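Local coordinates for protein putative peptidase (Chlamydophila abortus, PDB 3CE2) that probably acts as a zinc-dependent oligopeptidase of the M3B family, a metalloprotease predicted to degrade a variety of small bioactive peptides, at residues A[279-284]-A[477-482]; A[287-292]-A[502-507]. All coordinates share one frame; numbering follows the deposited sequence.

Interaction 1: A[279-284]-A[477-482]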
loop_
_atom_site.group_PDB
_atom_site.type_symbol
_atom_site.label_atom_id
_atom_site.label_comp_id
_atom_site.label_asym_id
_atom_site.label_seq_id
_atom_site.Cartn_x
_atom_site.Cartn_y
_atom_site.Cartn_z
ATOM N N THR A 279 -6.421 12.194 -16.418
ATOM C CA THR A 279 -5.545 13.349 -16.425
ATOM C C THR A 279 -4.736 13.431 -15.142
ATOM O O THR A 279 -3.645 13.981 -15.115
ATOM C CB THR A 279 -6.306 14.653 -16.676
ATOM O OG1 THR A 279 -7.181 14.916 -15.570
ATOM C CG2 THR A 279 -7.119 14.540 -17.966
ATOM N N VAL A 280 -5.256 12.868 -14.068
ATOM C CA VAL A 280 -4.527 12.943 -12.820
ATOM C C VAL A 280 -3.276 12.077 -12.958
ATOM O O VAL A 280 -2.162 12.479 -12.585
ATOM C CB VAL A 280 -5.391 12.476 -11.647
ATOM C CG1 VAL A 280 -4.577 12.426 -10.381
ATOM C CG2 VAL A 280 -6.591 13.389 -11.489
ATOM N N TYR A 281 -3.462 10.898 -13.536
ATOM C CA TYR A 281 -2.354 9.982 -13.721
ATOM C C TYR A 281 -1.368 10.668 -14.661
ATOM O O TYR A 281 -0.187 10.873 -14.356
ATOM C CB TYR A 281 -2.885 8.669 -14.294
ATOM C CG TYR A 281 -1.886 7.547 -14.416
ATOM C CD1 TYR A 281 -1.938 6.452 -13.567
ATOM C CD2 TYR A 281 -0.910 7.563 -15.419
ATOM C CE1 TYR A 281 -1.037 5.399 -13.700
ATOM C CE2 TYR A 281 0.000 6.526 -15.564
ATOM C CZ TYR A 281 -0.062 5.434 -14.706
ATOM O OH TYR A 281 0.851 4.389 -14.856
ATOM N N THR A 282 -1.907 11.096 -15.783
ATOM C CA THR A 282 -1.138 11.750 -16.799
ATOM C C THR A 282 -0.374 13.006 -16.351
ATOM O O THR A 282 0.777 13.177 -16.713
ATOM C CB THR A 282 -2.055 11.936 -17.967
ATOM O OG1 THR A 282 -1.831 10.817 -18.825
ATOM C CG2 THR A 282 -1.834 13.250 -18.703
ATOM N N ASN A 283 -0.970 13.857 -15.524
ATOM C CA ASN A 283 -0.274 15.071 -15.120
ATOM C C ASN A 283 0.737 14.796 -14.043
ATOM O O ASN A 283 1.734 15.511 -13.901
ATOM C CB ASN A 283 -1.254 16.157 -14.668
ATOM C CG ASN A 283 -2.119 16.655 -15.805
ATOM O OD1 ASN A 283 -1.677 16.705 -16.964
ATOM N ND2 ASN A 283 -3.369 16.991 -15.495
ATOM N N LEU A 284 0.483 13.753 -13.270
ATOM C CA LEU A 284 1.439 13.362 -12.267
ATOM C C LEU A 284 2.746 13.063 -12.986
ATOM O O LEU A 284 3.805 13.578 -12.619
ATOM C CB LEU A 284 0.937 12.144 -11.513
ATOM C CG LEU A 284 1.988 11.556 -10.579
ATOM C CD1 LEU A 284 2.145 12.427 -9.331
ATOM C CD2 LEU A 284 1.610 10.096 -10.251
ATOM N N SER A 477 5.104 5.868 -15.853
ATOM C CA SER A 477 5.101 6.244 -17.271
ATOM C C SER A 477 5.461 5.060 -18.138
ATOM O O SER A 477 4.888 4.871 -19.235
ATOM C CB SER A 477 6.021 7.418 -17.590
ATOM O OG SER A 477 7.075 7.435 -16.680
ATOM N N PHE A 478 6.409 4.263 -17.648
ATOM C CA PHE A 478 6.782 3.067 -18.371
ATOM C C PHE A 478 5.541 2.226 -18.619
ATOM O O PHE A 478 5.233 1.856 -19.760
ATOM C CB PHE A 478 7.816 2.253 -17.613
ATOM C CG PHE A 478 8.233 1.034 -18.353
ATOM C CD1 PHE A 478 8.723 1.139 -19.641
ATOM C CD2 PHE A 478 8.079 -0.231 -17.793
ATOM C CE1 PHE A 478 9.088 0.006 -20.346
ATOM C CE2 PHE A 478 8.442 -1.376 -18.502
ATOM C CZ PHE A 478 8.948 -1.253 -19.776
ATOM N N GLU A 479 4.807 1.954 -17.545
ATOM C CA GLU A 479 3.626 1.119 -17.632
ATOM C C GLU A 479 2.589 1.783 -18.546
ATOM O O GLU A 479 1.802 1.130 -19.244
ATOM C CB GLU A 479 3.087 0.853 -16.221
ATOM C CG GLU A 479 1.813 0.064 -16.177
ATOM C CD GLU A 479 1.386 -0.334 -14.749
ATOM O OE1 GLU A 479 1.782 0.343 -13.763
ATOM O OE2 GLU A 479 0.633 -1.340 -14.620
ATOM N N TYR A 480 2.601 3.100 -18.562
ATOM C CA TYR A 480 1.686 3.805 -19.409
ATOM C C TYR A 480 2.074 3.653 -20.877
ATOM O O TYR A 480 1.230 3.316 -21.711
ATOM C CB TYR A 480 1.683 5.262 -19.014
ATOM C CG TYR A 480 0.787 6.098 -19.864
ATOM C CD1 TYR A 480 -0.578 6.199 -19.584
ATOM C CD2 TYR A 480 1.297 6.797 -20.954
ATOM C CE1 TYR A 480 -1.411 6.970 -20.367
ATOM C CE2 TYR A 480 0.479 7.566 -21.745
ATOM C CZ TYR A 480 -0.869 7.657 -21.443
ATOM O OH TYR A 480 -1.670 8.432 -22.235
ATOM N N ASP A 481 3.348 3.899 -21.198
ATOM C CA ASP A 481 3.806 3.838 -22.602
ATOM C C ASP A 481 3.663 2.460 -23.213
ATOM O O ASP A 481 3.464 2.342 -24.415
ATOM C CB ASP A 481 5.268 4.255 -22.752
ATOM C CG ASP A 481 5.509 5.714 -22.405
ATOM O OD1 ASP A 481 4.512 6.452 -22.252
ATOM O OD2 ASP A 481 6.697 6.125 -22.274
ATOM N N ILE A 482 3.802 1.406 -22.415
ATOM C CA ILE A 482 3.804 0.066 -23.012
ATOM C C ILE A 482 2.403 -0.431 -23.265
ATOM O O ILE A 482 2.173 -1.185 -24.201
ATOM C CB ILE A 482 4.599 -0.981 -22.207
ATOM C CG1 ILE A 482 3.870 -1.356 -20.906
ATOM C CG2 ILE A 482 5.998 -0.507 -21.943
ATOM C CD1 ILE A 482 4.621 -2.383 -20.090
#
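The side chains of Tyr281 and Tyr480 run past each other in opposite directions where two helices of the largely helical M3 peptidase domain cross. The contact is oblique and not a ring stack. Tyr281 CE2 comes 4.0 Å from Tyr480 CB and lies near the CD1 corner of the same residue. Asp481 OD1 sits in the plane of the Tyr480 ring, at its edge. One face of the Phe478 ring carries Ile482 CG2, 3.5 Å above the ring plane and offset toward the rim. Segments 279-284 and 477-482 cross at -119°, with axes 11.1 Å apart. Across this spacing the contact is made mainly by the two tyrosines. With CG anti to the backbone N (chi1 -174°), the Tyr281 ring reaches toward the other helix. Its hydroxyl is hydrogen-bonded to Ala476 O, and its ring also meets Phe533 and Tyr536. Glu479 OE2 takes the backbone N-H of Phe533. Tyr480 lies one turn before His484, which binds a zinc ion together with His488. At the far end of the Tyr480 ring, OH remains 4.2 Å from Thr282 OG1, too far for a hydrogen bond.

Interaction 2: A[287-292]-A[502-507]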
loop_
_atom_site.group_PDB
_atom_site.type_symbol
_atom_site.label_atom_id
_atom_site.label_comp_id
_atom_site.label_asym_id
_atom_site.label_seq_id
_atom_site.Cartn_x
_atom_site.Cartn_y
_atom_site.Cartn_z
ATOM N N ILE A 287 4.286 16.448 -14.475
ATOM C CA ILE A 287 4.847 17.354 -13.472
ATOM C C ILE A 287 6.104 16.765 -12.846
ATOM O O ILE A 287 7.087 17.468 -12.631
ATOM C CB ILE A 287 3.825 17.774 -12.386
ATOM C CG1 ILE A 287 3.203 19.125 -12.732
ATOM C CG2 ILE A 287 4.522 18.011 -11.101
ATOM C CD1 ILE A 287 2.198 19.097 -13.904
ATOM N N VAL A 288 6.076 15.465 -12.574
ATOM C CA VAL A 288 7.211 14.826 -11.951
ATOM C C VAL A 288 8.435 14.874 -12.863
ATOM O O VAL A 288 9.516 15.244 -12.418
ATOM C CB VAL A 288 6.890 13.394 -11.507
ATOM C CG1 VAL A 288 8.162 12.676 -11.144
ATOM C CG2 VAL A 288 5.986 13.430 -10.291
ATOM N N LYS A 289 8.269 14.529 -14.138
ATOM C CA LYS A 289 9.373 14.661 -15.094
ATOM C C LYS A 289 9.935 16.079 -15.137
ATOM O O LYS A 289 11.146 16.257 -15.164
ATOM C CB LYS A 289 8.935 14.270 -16.498
ATOM C CG LYS A 289 8.738 12.790 -16.686
ATOM C CD LYS A 289 8.323 12.469 -18.120
ATOM C CE LYS A 289 8.025 10.984 -18.266
ATOM N NZ LYS A 289 7.781 10.620 -19.691
ATOM N N LYS A 290 9.066 17.090 -15.152
ATOM C CA LYS A 290 9.557 18.460 -15.142
ATOM C C LYS A 290 10.270 18.822 -13.847
ATOM O O LYS A 290 10.874 19.887 -13.782
ATOM C CB LYS A 290 8.452 19.471 -15.397
ATOM C CG LYS A 290 7.895 19.500 -16.815
ATOM C CD LYS A 290 6.822 20.559 -16.868
ATOM C CE LYS A 290 5.623 20.096 -17.668
ATOM N NZ LYS A 290 4.337 20.495 -17.013
ATOM N N ASN A 291 10.205 17.969 -12.818
ATOM C CA ASN A 291 10.975 18.233 -11.600
ATOM C C ASN A 291 12.132 17.293 -11.405
ATOM O O ASN A 291 12.732 17.245 -10.306
ATOM C CB ASN A 291 10.110 18.247 -10.363
ATOM C CG ASN A 291 9.066 19.341 -10.405
ATOM O OD1 ASN A 291 9.194 20.363 -9.740
ATOM N ND2 ASN A 291 8.033 19.133 -11.205
ATOM N N SER A 292 12.473 16.594 -12.490
ATOM C CA SER A 292 13.657 15.742 -12.533
ATOM C C SER A 292 14.841 16.415 -11.876
ATOM O O SER A 292 15.669 15.742 -11.230
ATOM C CB SER A 292 14.001 15.293 -13.963
ATOM O OG SER A 292 13.626 16.237 -14.965
ATOM N N LYS A 502 15.012 2.977 -21.378
ATOM C CA LYS A 502 16.246 3.766 -21.403
ATOM C C LYS A 502 15.970 5.274 -21.479
ATOM O O LYS A 502 16.505 6.042 -20.684
ATOM C CB LYS A 502 17.173 3.343 -22.540
ATOM C CG LYS A 502 18.453 4.146 -22.530
ATOM C CD LYS A 502 19.573 3.490 -23.300
ATOM C CE LYS A 502 20.917 3.897 -22.656
ATOM N NZ LYS A 502 22.125 3.660 -23.516
ATOM N N ASN A 503 15.129 5.679 -22.429
ATOM C CA ASN A 503 14.716 7.079 -22.563
ATOM C C ASN A 503 14.158 7.555 -21.251
ATOM O O ASN A 503 14.509 8.633 -20.778
ATOM C CB ASN A 503 13.704 7.300 -23.708
ATOM C CG ASN A 503 14.248 6.828 -25.083
ATOM O OD1 ASN A 503 15.454 6.907 -25.369
ATOM N ND2 ASN A 503 13.354 6.328 -25.925
ATOM N N LEU A 504 13.316 6.739 -20.638
ATOM C CA LEU A 504 12.755 7.111 -19.355
ATOM C C LEU A 504 13.832 7.298 -18.300
ATOM O O LEU A 504 13.828 8.302 -17.580
ATOM C CB LEU A 504 11.715 6.098 -18.882
ATOM C CG LEU A 504 10.238 6.404 -19.107
ATOM C CD1 LEU A 504 9.975 6.918 -20.520
ATOM C CD2 LEU A 504 9.426 5.139 -18.837
ATOM N N GLN A 505 14.763 6.356 -18.198
ATOM C CA GLN A 505 15.813 6.510 -17.186
ATOM C C GLN A 505 16.508 7.815 -17.442
ATOM O O GLN A 505 17.026 8.476 -16.538
ATOM C CB GLN A 505 16.825 5.385 -17.266
ATOM C CG GLN A 505 16.261 4.054 -16.803
ATOM C CD GLN A 505 17.220 2.939 -17.049
ATOM O OE1 GLN A 505 17.423 2.543 -18.189
ATOM N NE2 GLN A 505 17.835 2.430 -15.991
ATOM N N ASN A 506 16.488 8.193 -18.703
ATOM C CA ASN A 506 17.148 9.383 -19.112
ATOM C C ASN A 506 16.415 10.633 -18.705
ATOM O O ASN A 506 17.013 11.521 -18.113
ATOM C CB ASN A 506 17.353 9.354 -20.604
ATOM C CG ASN A 506 18.758 9.615 -20.947
ATOM O OD1 ASN A 506 19.233 10.738 -20.793
ATOM N ND2 ASN A 506 19.479 8.563 -21.341
ATOM N N GLU A 507 15.122 10.702 -19.008
ATOM C CA GLU A 507 14.302 11.835 -18.562
ATOM C C GLU A 507 14.427 12.058 -17.057
ATOM O O GLU A 507 14.316 13.183 -16.596
ATOM C CB GLU A 507 12.821 11.683 -18.971
ATOM C CG GLU A 507 12.605 11.565 -20.477
ATOM C CD GLU A 507 11.129 11.468 -20.882
ATOM O OE1 GLU A 507 10.411 12.480 -20.720
ATOM O OE2 GLU A 507 10.685 10.393 -21.382
#
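Lys289 and Glu507 form a salt bridge between the C-terminal region of helix 278-289 and helix 494-509. Lys289 NZ lies 3.4 Å from Glu507 OE2. It is equally far from Glu507 OE1, so the ammonium group is shared between the two carboxylate oxygens. Both hydrogen bonds are weak, and the attraction is probably mainly electrostatic. The lysine chain is extended beyond CG, with CG beside the backbone N (chi1 -73°), and this carries NZ across to the acid. The two side chains cross obliquely, and the lysine methylenes touch the carboxylate as well. Lys289 CD lies 3.3 Å from Glu507 OE1. Glu507 is exposed and Lys289 partly so, which places this pair near the surface.

Beside the salt bridge, Ser292 CB packs on the backbone of the other helix, 3.4 Å from Glu507 O. The serine hydroxyl is modelled as donating to Lys289 O, but that bond is very short and its length is doubtful. Residues 289 to 292 form a type I beta turn. The turn is closed by Ser292 N, which donates to Lys289 O at 3.0 Å. Asn291 N is satisfied by Val288 O at 2.8 Å. On the opposing helix, Glu507 N donates to Asn503 O at 2.8 Å.

Leu504 CD1 lies 4.4 Å from Lys289 NZ, a loose packing contact beside the salt bridge. Leu504 also packs on Phe478 and Asp481 of helix 451-487, and Lys289 on Phe508 of helix 494-509. Val288 reaches Phe470 and Val473 of helix 451-487, and Ile287 rests on Ile592 and Phe596 of helix 590-607. The contact thus joins helix 278-289 to helix 494-509, with helices 451-487 and 590-607 alongside.

In the fold
Interactions 1 and 2 have centres 12 Å apart and both use helix 278-289. Its earlier part meets helix 451-487, and its later end meets helix 494-509. These two partner helices follow each other in the chain. Along the chain the order is 279-284, 287-292, 477-482, 502-507, so the two contacts alternate. The contacts also touch directly: Leu504 packs on Ser477, and Lys289 CE lies near Ser477 OG. Helix 278-289 is thereby joined to two consecutive helices that lie far along the sequence within the M3 peptidase region. The zinc ligands His402, His406 and Glu430 lie in the chain between helix 278-289 and helix 451-487.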